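Local coordinates for tube-forming protein in Mycobacterial Envelpe, TiME (Mycolicibacterium smegmatis, PDB 7CU9), which probably assembles into a tube that spans the mycobacterial outer envelope and serves as a channel for protein secretion, at residues F39-D42 with C46-W49; E56-P61 with L162-V167; V82-G87 with N178-A183; G76-L81 with T147-F152; T33-A38 with A64-A69. All coordinates share one frame; numbering follows the deposited sequence.

Interaction 1: F39-D42 with C46-W49; sequences FSVD and CNNW
Val-41 and Phe-39 lean from the outermost strand 39-41 of the antiparallel sheet onto Asn-47, at the start of the short helix 47-50. Val-41 CG1 packs on the helix backbone, 3.7 Å from Asn-47 CA. It reaches there because chi1 of 61° wedges this branch between the N and the carbonyl carbon of Val-41, leaving CG2 to turn toward Cys-46 CB. Beside it the Phe-39 ring offers its edge: CZ comes within 3.7 Å of Asn-47 O, which sits in the ring plane, while CE1 is 3.8 Å from Asn-47 OD1. Ring and amide planes are 32° apart, so the two groups cross without stacking.

A bridging water supplies the polar link, accepting from Val-41 N at 3.0 Å and donating to Asn-47 OD1 at 2.8 Å. The same OD1 also receives Gln-37 NE2, so two donors settle the oxygen side of the amide. Further out, the disulfide from Cys-46 to Cys-109 fastens the approach to the helix. The nitrogen side of the amide is fixed too, since Asn-47 ND2 donates almost straight (169°), within its own amide plane, to Asn-48 OD1 2.9 Å away.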
# COMPACT_ATOMS: atom_id res chain seq x y z
N PHE B 39 25.50 5.10 5.03
CA PHE B 39 25.14 6.50 5.36
C PHE B 39 25.82 6.95 6.65
O PHE B 39 26.29 6.11 7.44
CB PHE B 39 23.62 6.63 5.53
CG PHE B 39 23.11 5.92 6.77
CD1 PHE B 39 23.05 6.58 7.98
CD2 PHE B 39 22.73 4.59 6.71
CE1 PHE B 39 22.62 5.92 9.13
CE2 PHE B 39 22.29 3.94 7.86
CZ PHE B 39 22.24 4.60 9.06
N SER B 40 25.84 8.27 6.87
CA SER B 40 26.03 8.91 8.19
C SER B 40 24.82 9.80 8.47
O SER B 40 24.15 10.22 7.51
CB SER B 40 27.32 9.69 8.25
OG SER B 40 27.28 10.78 7.35
N VAL B 41 24.53 10.03 9.74
CA VAL B 41 23.44 10.93 10.20
C VAL B 41 24.08 12.06 11.02
O VAL B 41 25.06 11.78 11.73
CB VAL B 41 22.37 10.14 10.98
CG1 VAL B 41 22.92 9.47 12.23
CG2 VAL B 41 21.18 11.00 11.32
N ASP B 42 23.56 13.29 10.92
CA ASP B 42 24.11 14.44 11.68
C ASP B 42 23.89 14.22 13.18
O ASP B 42 24.82 14.48 13.96
CB ASP B 42 23.48 15.76 11.24
CG ASP B 42 23.95 16.26 9.88
OD1 ASP B 42 24.99 15.76 9.40
OD2 ASP B 42 23.28 17.15 9.33
N CYS B 46 20.03 9.09 16.26
CA CYS B 46 19.10 8.56 15.24
C CYS B 46 19.78 7.51 14.35
O CYS B 46 19.09 6.94 13.49
CB CYS B 46 18.50 9.68 14.40
SG CYS B 46 17.24 10.60 15.33
N ASN B 47 21.06 7.21 14.58
CA ASN B 47 21.81 6.26 13.72
C ASN B 47 21.04 4.94 13.60
O ASN B 47 20.83 4.48 12.46
CB ASN B 47 23.23 6.01 14.23
CG ASN B 47 24.08 5.33 13.18
OD1 ASN B 47 24.63 5.98 12.30
ND2 ASN B 47 24.15 4.00 13.24
N ASN B 48 20.64 4.34 14.71
CA ASN B 48 20.10 2.95 14.71
C ASN B 48 18.59 2.95 14.43
O ASN B 48 18.00 1.87 14.46
CB ASN B 48 20.49 2.20 15.97
CG ASN B 48 21.99 2.00 16.06
OD1 ASN B 48 22.73 2.33 15.13
ND2 ASN B 48 22.44 1.46 17.19
N TRP B 49 18.01 4.11 14.10
CA TRP B 49 16.64 4.21 13.52
C TRP B 49 16.72 4.55 12.02
O TRP B 49 15.72 4.33 11.32
CB TRP B 49 15.82 5.26 14.27
CG TRP B 49 15.11 4.76 15.50
CD1 TRP B 49 15.30 3.58 16.16
CD2 TRP B 49 14.07 5.46 16.20
NE1 TRP B 49 14.45 3.50 17.23
CE2 TRP B 49 13.68 4.64 17.28
CE3 TRP B 49 13.43 6.69 16.02
CZ2 TRP B 49 12.67 5.02 18.17
CZ3 TRP B 49 12.44 7.07 16.89
CH2 TRP B 49 12.07 6.24 17.95
O HOH W 1 26.07 8.25 11.58

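Interaction 2: E56-P61 with L162-V167; sequences EVFNDP and LLQAKV
The Phe-58 ring, at the end of helix 55-58, lies between two different neighbours, with Leu-162 CD2 above one face near the rim and Phe-66 CE1 beneath the other. Its far edge meets strand 161-169 in the antiparallel sheet of the PknH-like extracellular domain, and the contact is thus a helix end packed on the face of a sheet. Two oxygens lie at that edge, close to the ring plane: Leu-162 O is 3.5 Å from Phe-58 CE1, and Gln-164 OE1 is 3.3 Å from Phe-58 CE2. The weakly positive C-H rim of the ring therefore faces electron-rich atoms, although neither oxygen depends on it. Leu-162 O also takes the backbone N-H of Gly-87 on the neighbouring strand, and Gln-164 OE1 accepts from Gly-53 N.

Gln-164 runs past the ring in the opposite direction, its amide turned 57° from the ring plane. Its chain is extended beyond CG (chi2 -173°), which carries the amide out from the strand to the level of the ring edge. There NE2 is held by Thr-155 OG1, so both ends of the buried amide have partners and its rotation is set.

Apolar contact completes the join. Val-57 and Leu-162 cross at roughly a right angle, while helix 92-103 brings Val-102 against Val-57 and Ala-98 against Leu-162. One methyl of the leucine serves both helix residues: Leu-162 CD2 touches Val-57 CG1 at 3.7 Å and Phe-58 CZ at 3.9 Å.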
# COMPACT_ATOMS: atom_id res chain seq x y z
N GLU B 56 26.81 -1.99 13.75
CA GLU B 56 26.98 -1.73 15.21
C GLU B 56 25.91 -2.51 15.98
O GLU B 56 26.13 -2.83 17.15
CB GLU B 56 27.01 -0.23 15.51
CG GLU B 56 25.67 0.45 15.59
CD GLU B 56 25.80 1.84 16.19
OE1 GLU B 56 26.45 2.69 15.53
OE2 GLU B 56 25.33 2.06 17.31
N VAL B 57 24.79 -2.82 15.34
CA VAL B 57 23.70 -3.62 15.95
C VAL B 57 24.07 -5.11 15.89
O VAL B 57 24.06 -5.75 16.94
CB VAL B 57 22.35 -3.33 15.28
CG1 VAL B 57 21.27 -4.30 15.73
CG2 VAL B 57 21.92 -1.89 15.55
N PHE B 58 24.36 -5.64 14.70
CA PHE B 58 24.43 -7.12 14.47
C PHE B 58 25.82 -7.68 14.71
O PHE B 58 25.91 -8.79 15.26
CB PHE B 58 23.95 -7.47 13.06
CG PHE B 58 22.46 -7.46 12.93
CD1 PHE B 58 21.71 -8.57 13.29
CD2 PHE B 58 21.79 -6.33 12.50
CE1 PHE B 58 20.33 -8.56 13.18
CE2 PHE B 58 20.41 -6.32 12.40
CZ PHE B 58 19.68 -7.44 12.72
N ASN B 59 26.88 -7.00 14.28
CA ASN B 59 28.25 -7.57 14.39
C ASN B 59 28.58 -7.77 15.87
O ASN B 59 28.37 -6.85 16.68
CB ASN B 59 29.29 -6.73 13.65
CG ASN B 59 29.25 -6.96 12.15
OD1 ASN B 59 28.95 -8.07 11.70
ND2 ASN B 59 29.58 -5.94 11.38
N ASP B 60 29.06 -8.96 16.20
CA ASP B 60 29.17 -9.42 17.60
C ASP B 60 29.91 -10.74 17.62
O ASP B 60 29.77 -11.52 16.68
CB ASP B 60 27.78 -9.60 18.21
CG ASP B 60 27.80 -9.80 19.71
OD1 ASP B 60 28.10 -8.82 20.41
OD2 ASP B 60 27.53 -10.93 20.15
N PRO B 61 30.70 -11.05 18.67
CA PRO B 61 31.32 -12.36 18.78
C PRO B 61 30.32 -13.51 18.66
O PRO B 61 30.71 -14.55 18.18
CB PRO B 61 31.99 -12.31 20.16
CG PRO B 61 32.31 -10.85 20.33
CD PRO B 61 31.11 -10.14 19.76
N LEU B 162 17.45 -11.72 16.17
CA LEU B 162 17.00 -10.32 15.99
C LEU B 162 16.60 -10.16 14.53
O LEU B 162 17.43 -10.42 13.63
CB LEU B 162 18.10 -9.33 16.37
CG LEU B 162 17.67 -7.86 16.36
CD1 LEU B 162 16.63 -7.59 17.43
CD2 LEU B 162 18.86 -6.93 16.51
N LEU B 163 15.35 -9.78 14.29
CA LEU B 163 14.91 -9.49 12.91
C LEU B 163 14.45 -8.04 12.82
O LEU B 163 13.97 -7.46 13.82
CB LEU B 163 13.86 -10.50 12.46
CG LEU B 163 12.49 -10.42 13.12
CD1 LEU B 163 11.59 -9.43 12.39
CD2 LEU B 163 11.82 -11.79 13.18
N GLN B 164 14.64 -7.46 11.65
CA GLN B 164 14.21 -6.08 11.36
C GLN B 164 13.54 -6.09 9.99
O GLN B 164 14.00 -6.82 9.10
CB GLN B 164 15.39 -5.11 11.40
CG GLN B 164 16.03 -5.00 12.77
CD GLN B 164 17.07 -3.91 12.76
OE1 GLN B 164 18.07 -4.00 12.06
NE2 GLN B 164 16.81 -2.84 13.49
N ALA B 165 12.50 -5.28 9.84
CA ALA B 165 11.85 -5.06 8.54
C ALA B 165 11.48 -3.59 8.44
O ALA B 165 11.21 -2.95 9.46
CB ALA B 165 10.66 -5.96 8.38
N LYS B 166 11.50 -3.08 7.21
CA LYS B 166 11.23 -1.67 6.88
C LYS B 166 10.40 -1.66 5.60
O LYS B 166 10.81 -2.31 4.63
CB LYS B 166 12.56 -0.93 6.73
CG LYS B 166 12.47 0.51 6.26
CD LYS B 166 13.83 1.12 6.02
CE LYS B 166 14.42 0.72 4.68
NZ LYS B 166 15.74 1.36 4.45
N VAL B 167 9.26 -0.97 5.62
CA VAL B 167 8.42 -0.75 4.41
C VAL B 167 8.31 0.75 4.20
O VAL B 167 7.80 1.44 5.11
CB VAL B 167 7.05 -1.43 4.54
CG1 VAL B 167 6.14 -1.05 3.38
CG2 VAL B 167 7.18 -2.94 4.65

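Interaction 3: V82-G87 with N178-A183; sequences VKQAVG and NVLAGA
Leu-180 overlaps Val-82 and Gln-84 with its two methyl groups, joining helix 174-185 to strand 77-89 in a buried packing of helix on antiparallel sheet. The meeting with Val-82 is tip to tip: Leu-180 CD2 and Val-82 CG1 stand only 3.4 Å apart, tighter than carbons usually pack. Both side chains reach outward to make it. On the helix, CG of Leu-180 is anti to the backbone N (chi1 176°), which sends the fork straight at the strand.

Gln-84, two residues further along, passes obliquely beside the same fork. Its aliphatic CG lies 4.0 Å from Leu-180 CD2, whereas CD is 3.9 Å from Leu-180 CD1, so the leucine packs along the length of the glutamine chain. The polar end is satisfied elsewhere, with OE1 accepting from Met-13 N; that bond fixes the amide beside the apolar methyl.

Between these two residues Lys-83 points to the other face of the sheet, where it forms a salt bridge with Asp-51. On the helix-covered face, helix 15-22 adds Val-18 and Val-22 around Val-82, and Ala-165 of the adjoining strand 161-169 supports Leu-180. A single leucine thus touches two neighbouring strands, 77-89 through Val-82 and Gln-84 and 161-169 through Ala-165; its CD1 comes no closer than 3.8 Å to Gln-84 OE1.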
# COMPACT_ATOMS: atom_id res chain seq x y z
N VAL B 82 11.35 -2.07 0.34
CA VAL B 82 11.18 -3.01 1.48
C VAL B 82 12.56 -3.58 1.81
O VAL B 82 13.25 -4.06 0.90
CB VAL B 82 10.17 -4.11 1.16
CG1 VAL B 82 10.05 -5.12 2.29
CG2 VAL B 82 8.81 -3.52 0.81
N LYS B 83 12.93 -3.53 3.08
CA LYS B 83 14.23 -4.08 3.53
C LYS B 83 13.98 -5.05 4.67
O LYS B 83 13.04 -4.85 5.47
CB LYS B 83 15.18 -2.94 3.90
CG LYS B 83 16.64 -3.35 4.08
CD LYS B 83 17.52 -2.15 4.21
CE LYS B 83 18.98 -2.48 4.40
NZ LYS B 83 19.82 -1.27 4.31
N GLN B 84 14.79 -6.10 4.72
CA GLN B 84 14.75 -7.15 5.76
C GLN B 84 16.17 -7.43 6.24
O GLN B 84 17.09 -7.41 5.40
CB GLN B 84 14.17 -8.43 5.19
CG GLN B 84 12.73 -8.30 4.72
CD GLN B 84 12.36 -9.54 3.95
OE1 GLN B 84 12.15 -10.61 4.52
NE2 GLN B 84 12.32 -9.41 2.64
N ALA B 85 16.33 -7.71 7.53
CA ALA B 85 17.61 -8.17 8.10
C ALA B 85 17.30 -9.20 9.18
O ALA B 85 16.40 -8.95 10.00
CB ALA B 85 18.40 -7.01 8.66
N VAL B 86 17.99 -10.33 9.15
CA VAL B 86 17.80 -11.42 10.14
C VAL B 86 19.18 -11.83 10.65
O VAL B 86 20.03 -12.20 9.83
CB VAL B 86 17.04 -12.62 9.55
CG1 VAL B 86 16.85 -13.71 10.59
CG2 VAL B 86 15.71 -12.21 8.95
N GLY B 87 19.36 -11.77 11.96
CA GLY B 87 20.58 -12.23 12.64
C GLY B 87 20.26 -13.35 13.60
O GLY B 87 19.36 -13.18 14.44
N ASN B 178 4.19 -5.23 9.44
CA ASN B 178 3.74 -6.20 10.47
C ASN B 178 3.48 -7.56 9.82
O ASN B 178 3.90 -8.58 10.40
CB ASN B 178 2.52 -5.68 11.24
CG ASN B 178 2.88 -4.53 12.15
OD1 ASN B 178 4.05 -4.31 12.45
ND2 ASN B 178 1.88 -3.79 12.59
N VAL B 179 2.83 -7.60 8.66
CA VAL B 179 2.61 -8.88 7.94
C VAL B 179 3.97 -9.49 7.60
O VAL B 179 4.17 -10.70 7.81
CB VAL B 179 1.74 -8.70 6.67
CG1 VAL B 179 1.74 -9.96 5.82
CG2 VAL B 179 0.32 -8.29 7.02
N LEU B 180 4.89 -8.67 7.09
CA LEU B 180 6.24 -9.11 6.65
C LEU B 180 7.01 -9.68 7.85
O LEU B 180 7.55 -10.78 7.72
CB LEU B 180 6.98 -7.93 6.02
CG LEU B 180 8.42 -8.18 5.61
CD1 LEU B 180 8.54 -9.40 4.69
CD2 LEU B 180 9.01 -6.95 4.94
N ALA B 181 7.08 -8.95 8.96
CA ALA B 181 7.78 -9.42 10.18
C ALA B 181 7.17 -10.75 10.64
O ALA B 181 7.93 -11.63 11.07
CB ALA B 181 7.75 -8.38 11.26
N GLY B 182 5.84 -10.88 10.57
CA GLY B 182 5.14 -12.14 10.89
C GLY B 182 5.62 -13.28 9.99
O GLY B 182 5.92 -14.37 10.50
N ALA B 183 5.70 -13.03 8.68
CA ALA B 183 6.12 -14.03 7.67
C ALA B 183 7.56 -14.47 7.96
O ALA B 183 7.85 -15.67 7.86
CB ALA B 183 5.97 -13.47 6.28

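Interaction 4: G76-L81 with T147-F152; sequences GDATHL and TDRRCF
The carbonyl oxygen of Ala-78 is gripped by both terminal nitrogens of Arg-149, close to where strand 77-89 turns a corner and strand 150-158 of the same antiparallel sheet begins. Arg-149 NH2 gives the shorter bond, 2.8 Å to Ala-78 O with an N-H...O angle of 132°. From NH1 to the same oxygen the bond is weak, at 3.0 Å. NH1 also donates to Thr-79 O at 3.2 Å, a straighter bond at 146°, yet it arrives from well above that carbonyl's plane and misses the lone pairs. Thr-79 O nevertheless lies near the guanidinium plane, whereas Ala-78 O is tilted from it.

Full extension of the arginine from CG to NE (chi3 -177°) lets it reach across the intervening strand 161-169 to the corner at 78-79. Leu-81 CB, 3.7 Å from Arg-149 NH2, adds an apolar flank. Cys-168 packs against the arginine chain from strand 161-169, which lies between the two strands; its disulfide to Cys-151 ties that strand to 150-158 beside the contact.

Each end of the bridge is set by a small turn. At the arginine's root, Thr-147 OG1 accepts from Arg-149 N at 3.0 Å, forming an ST turn. Behind the paired carbonyls an Asx turn shapes the corner, with Asp-77 OD1 accepting Thr-79 N at 3.0 Å. That carboxylate oxygen takes a second donor through its syn lone pair, Thr-79 OG1, 2.6 Å from Asp-77 OD1.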
# COMPACT_ATOMS: atom_id res chain seq x y z
N GLY B 76 15.36 1.41 -10.87
CA GLY B 76 15.53 2.85 -10.60
C GLY B 76 14.28 3.48 -10.01
O GLY B 76 14.12 4.71 -10.12
N ASP B 77 13.43 2.66 -9.37
CA ASP B 77 12.09 3.08 -8.90
C ASP B 77 11.85 2.51 -7.50
O ASP B 77 11.58 1.31 -7.40
CB ASP B 77 11.01 2.62 -9.88
CG ASP B 77 9.62 3.13 -9.55
OD1 ASP B 77 9.44 3.65 -8.43
OD2 ASP B 77 8.74 3.00 -10.41
N ALA B 78 11.94 3.36 -6.48
CA ALA B 78 11.76 2.98 -5.06
C ALA B 78 10.38 3.41 -4.56
O ALA B 78 10.23 3.61 -3.34
CB ALA B 78 12.87 3.58 -4.23
N THR B 79 9.38 3.52 -5.45
CA THR B 79 8.00 3.93 -5.06
C THR B 79 7.58 3.10 -3.84
O THR B 79 7.10 3.68 -2.84
CB THR B 79 7.03 3.78 -6.23
OG1 THR B 79 7.40 4.70 -7.25
CG2 THR B 79 5.59 4.04 -5.82
N HIS B 80 7.74 1.78 -3.93
CA HIS B 80 7.75 0.85 -2.77
C HIS B 80 9.20 0.39 -2.58
O HIS B 80 9.82 -0.02 -3.58
CB HIS B 80 6.76 -0.32 -2.96
CG HIS B 80 5.32 0.08 -2.94
ND1 HIS B 80 4.56 0.07 -1.79
CD2 HIS B 80 4.50 0.49 -3.93
CE1 HIS B 80 3.33 0.45 -2.07
NE2 HIS B 80 3.27 0.72 -3.38
N LEU B 81 9.73 0.53 -1.36
CA LEU B 81 11.04 -0.06 -0.98
C LEU B 81 10.83 -0.85 0.31
O LEU B 81 10.18 -0.33 1.24
CB LEU B 81 12.11 1.02 -0.80
CG LEU B 81 13.50 0.49 -0.44
CD1 LEU B 81 14.60 1.36 -1.02
CD2 LEU B 81 13.67 0.36 1.07
N THR B 147 7.69 15.61 1.92
CA THR B 147 7.03 14.50 1.18
C THR B 147 6.05 13.78 2.09
O THR B 147 6.09 14.00 3.31
CB THR B 147 8.05 13.49 0.63
OG1 THR B 147 8.38 12.59 1.69
CG2 THR B 147 9.30 14.12 0.07
N ASP B 148 5.22 12.92 1.50
CA ASP B 148 4.33 11.98 2.24
C ASP B 148 4.98 10.60 2.30
O ASP B 148 4.27 9.63 2.58
CB ASP B 148 2.93 11.93 1.61
CG ASP B 148 2.89 11.38 0.20
OD1 ASP B 148 3.97 11.19 -0.40
OD2 ASP B 148 1.77 11.15 -0.30
N ARG B 149 6.29 10.50 2.03
CA ARG B 149 7.00 9.20 2.06
C ARG B 149 7.38 8.88 3.51
O ARG B 149 8.12 9.67 4.14
CB ARG B 149 8.24 9.21 1.18
CG ARG B 149 8.94 7.86 1.12
CD ARG B 149 10.06 7.90 0.11
NE ARG B 149 10.77 6.64 -0.06
CZ ARG B 149 10.35 5.61 -0.80
NH1 ARG B 149 9.18 5.64 -1.41
NH2 ARG B 149 11.12 4.54 -0.90
N ARG B 150 6.91 7.74 4.02
CA ARG B 150 7.22 7.27 5.38
C ARG B 150 7.74 5.84 5.31
O ARG B 150 7.23 5.05 4.50
CB ARG B 150 6.02 7.40 6.32
CG ARG B 150 5.62 8.84 6.58
CD ARG B 150 4.62 8.99 7.69
NE ARG B 150 3.35 8.38 7.30
CZ ARG B 150 2.38 8.02 8.14
NH1 ARG B 150 2.51 8.20 9.44
NH2 ARG B 150 1.28 7.46 7.66
N CYS B 151 8.76 5.56 6.11
CA CYS B 151 9.31 4.20 6.31
C CYS B 151 8.85 3.72 7.68
O CYS B 151 9.22 4.35 8.67
CB CYS B 151 10.83 4.20 6.22
SG CYS B 151 11.45 4.72 4.60
N PHE B 152 8.04 2.66 7.70
CA PHE B 152 7.60 1.98 8.94
C PHE B 152 8.58 0.85 9.23
O PHE B 152 8.83 -0.01 8.36
CB PHE B 152 6.16 1.48 8.79
CG PHE B 152 5.14 2.57 8.97
CD1 PHE B 152 4.97 3.55 8.00
CD2 PHE B 152 4.38 2.65 10.12
CE1 PHE B 152 4.04 4.56 8.17
CE2 PHE B 152 3.45 3.67 10.30
CZ PHE B 152 3.29 4.62 9.32

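Interaction 5: T33-A38 with A64-A69; sequences TAPFQA and ASFGGA
The loop that leaves edge strand 28-32 folds over strand 63-72 of the antiparallel sheet, and a proline-on-phenylalanine CH-pi contact forms its centre. Pro-35 CG stands 3.9 Å from the centroid of the Phe-66 ring and just 1° off the ring normal, directly over the middle of the face. Pro-35 CD covers one side of the same face, 3.6 Å from Phe-66 CD2. The proline ring thus lies across the aromatic one and places the C-H groups of CG and CD against the pi face.

The peptide leading into the proline follows the ring outward: Pro-35 N is 3.4 Å from Phe-66 CE2, and Thr-33 C lies at the ring edge near its plane. A chi1 of -178° turns the Phe-66 ring away from its own backbone N and out beneath this loop. Phe-32, from the edge strand, and Ala-85, from strand 77-89, also pack on it.

At its start the loop comes very close to the strand backbone, with Thr-33 CA 4.5 Å from Gly-67 CA. Further back on that strand a classic beta bulge sets Ala-64 and Ser-65 both opposite Val-88. The carbonyl oxygens Thr-33 O and Phe-66 O, both acceptors, approach to 3.4 Å without being hydrogen-bonded to each other.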
# COMPACT_ATOMS: atom_id res chain seq x y z
N THR B 33 24.62 -10.61 2.79
CA THR B 33 25.02 -11.68 3.73
C THR B 33 25.85 -11.11 4.88
O THR B 33 26.35 -11.89 5.70
CB THR B 33 25.78 -12.78 2.98
OG1 THR B 33 26.91 -12.14 2.40
CG2 THR B 33 24.93 -13.44 1.92
N ALA B 34 26.00 -9.78 4.94
CA ALA B 34 26.74 -9.10 6.01
C ALA B 34 26.03 -7.79 6.35
O ALA B 34 25.51 -7.13 5.46
CB ALA B 34 28.17 -8.84 5.58
N PRO B 35 26.00 -7.40 7.64
CA PRO B 35 25.50 -6.08 8.01
C PRO B 35 26.30 -5.00 7.28
O PRO B 35 27.48 -5.19 7.02
CB PRO B 35 25.73 -6.00 9.52
CG PRO B 35 25.86 -7.43 9.98
CD PRO B 35 26.47 -8.17 8.80
N PHE B 36 25.66 -3.88 6.97
CA PHE B 36 26.33 -2.73 6.31
C PHE B 36 25.63 -1.44 6.71
O PHE B 36 24.43 -1.45 7.02
CB PHE B 36 26.36 -2.92 4.79
CG PHE B 36 25.04 -2.78 4.09
CD1 PHE B 36 24.17 -3.86 3.99
CD2 PHE B 36 24.65 -1.58 3.52
CE1 PHE B 36 22.96 -3.74 3.33
CE2 PHE B 36 23.44 -1.46 2.86
CZ PHE B 36 22.59 -2.54 2.77
N GLN B 37 26.39 -0.35 6.72
CA GLN B 37 25.85 1.01 6.92
C GLN B 37 26.35 1.89 5.77
O GLN B 37 27.56 2.11 5.69
CB GLN B 37 26.27 1.56 8.28
CG GLN B 37 25.78 2.98 8.48
CD GLN B 37 25.72 3.44 9.91
OE1 GLN B 37 25.56 2.66 10.84
NE2 GLN B 37 25.81 4.75 10.10
N ALA B 38 25.42 2.34 4.92
CA ALA B 38 25.70 3.07 3.67
C ALA B 38 25.32 4.55 3.83
O ALA B 38 24.89 5.17 2.83
CB ALA B 38 24.96 2.42 2.53
N ALA B 64 25.97 -15.76 14.78
CA ALA B 64 26.19 -17.06 14.11
C ALA B 64 25.93 -16.94 12.61
O ALA B 64 26.72 -17.46 11.81
CB ALA B 64 25.32 -18.11 14.74
N SER B 65 24.86 -16.25 12.21
CA SER B 65 24.49 -16.11 10.79
C SER B 65 23.69 -14.83 10.59
O SER B 65 23.13 -14.30 11.57
CB SER B 65 23.74 -17.31 10.29
OG SER B 65 22.51 -17.45 10.99
N PHE B 66 23.68 -14.36 9.36
CA PHE B 66 23.05 -13.07 9.00
C PHE B 66 22.69 -13.07 7.53
O PHE B 66 23.49 -13.53 6.70
CB PHE B 66 23.98 -11.90 9.34
CG PHE B 66 23.36 -10.57 9.04
CD1 PHE B 66 22.59 -9.91 9.98
CD2 PHE B 66 23.50 -10.00 7.78
CE1 PHE B 66 21.99 -8.70 9.68
CE2 PHE B 66 22.91 -8.78 7.49
CZ PHE B 66 22.16 -8.13 8.44
N GLY B 67 21.51 -12.57 7.22
CA GLY B 67 21.06 -12.37 5.84
C GLY B 67 20.05 -11.26 5.77
O GLY B 67 19.35 -11.00 6.77
N GLY B 68 19.94 -10.64 4.61
CA GLY B 68 18.93 -9.61 4.38
C GLY B 68 18.67 -9.42 2.92
O GLY B 68 19.32 -10.09 2.08
N ALA B 69 17.75 -8.53 2.60
CA ALA B 69 17.49 -8.11 1.21
C ALA B 69 16.89 -6.72 1.21
O ALA B 69 16.24 -6.33 2.20
CB ALA B 69 16.60 -9.11 0.52

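In the fold
Interactions 2 and 3 are the buried contacts, lying against opposite faces of one antiparallel sheet: helix 55-58 meets strand 161-169 in the first, helix 174-185 meets strand 77-89 in the second. These strands are hydrogen-bonded neighbours, and the contact centres are about 11 Å apart. Interaction 5 adjoins interaction 2 through Phe-58, Phe-66 and Pro-35, continuing its aromatic cluster toward the edge strand. Interaction 4, at the surface, shares strand 77-89 with interaction 3 but exchanges methyl packing for arginine-to-carbonyl bonds. Partly buried interaction 1 combines side-chain packing with a water bridge; Gln-37 joins it to interaction 5, and Asn-48 with Glu-56 joins it to interaction 2.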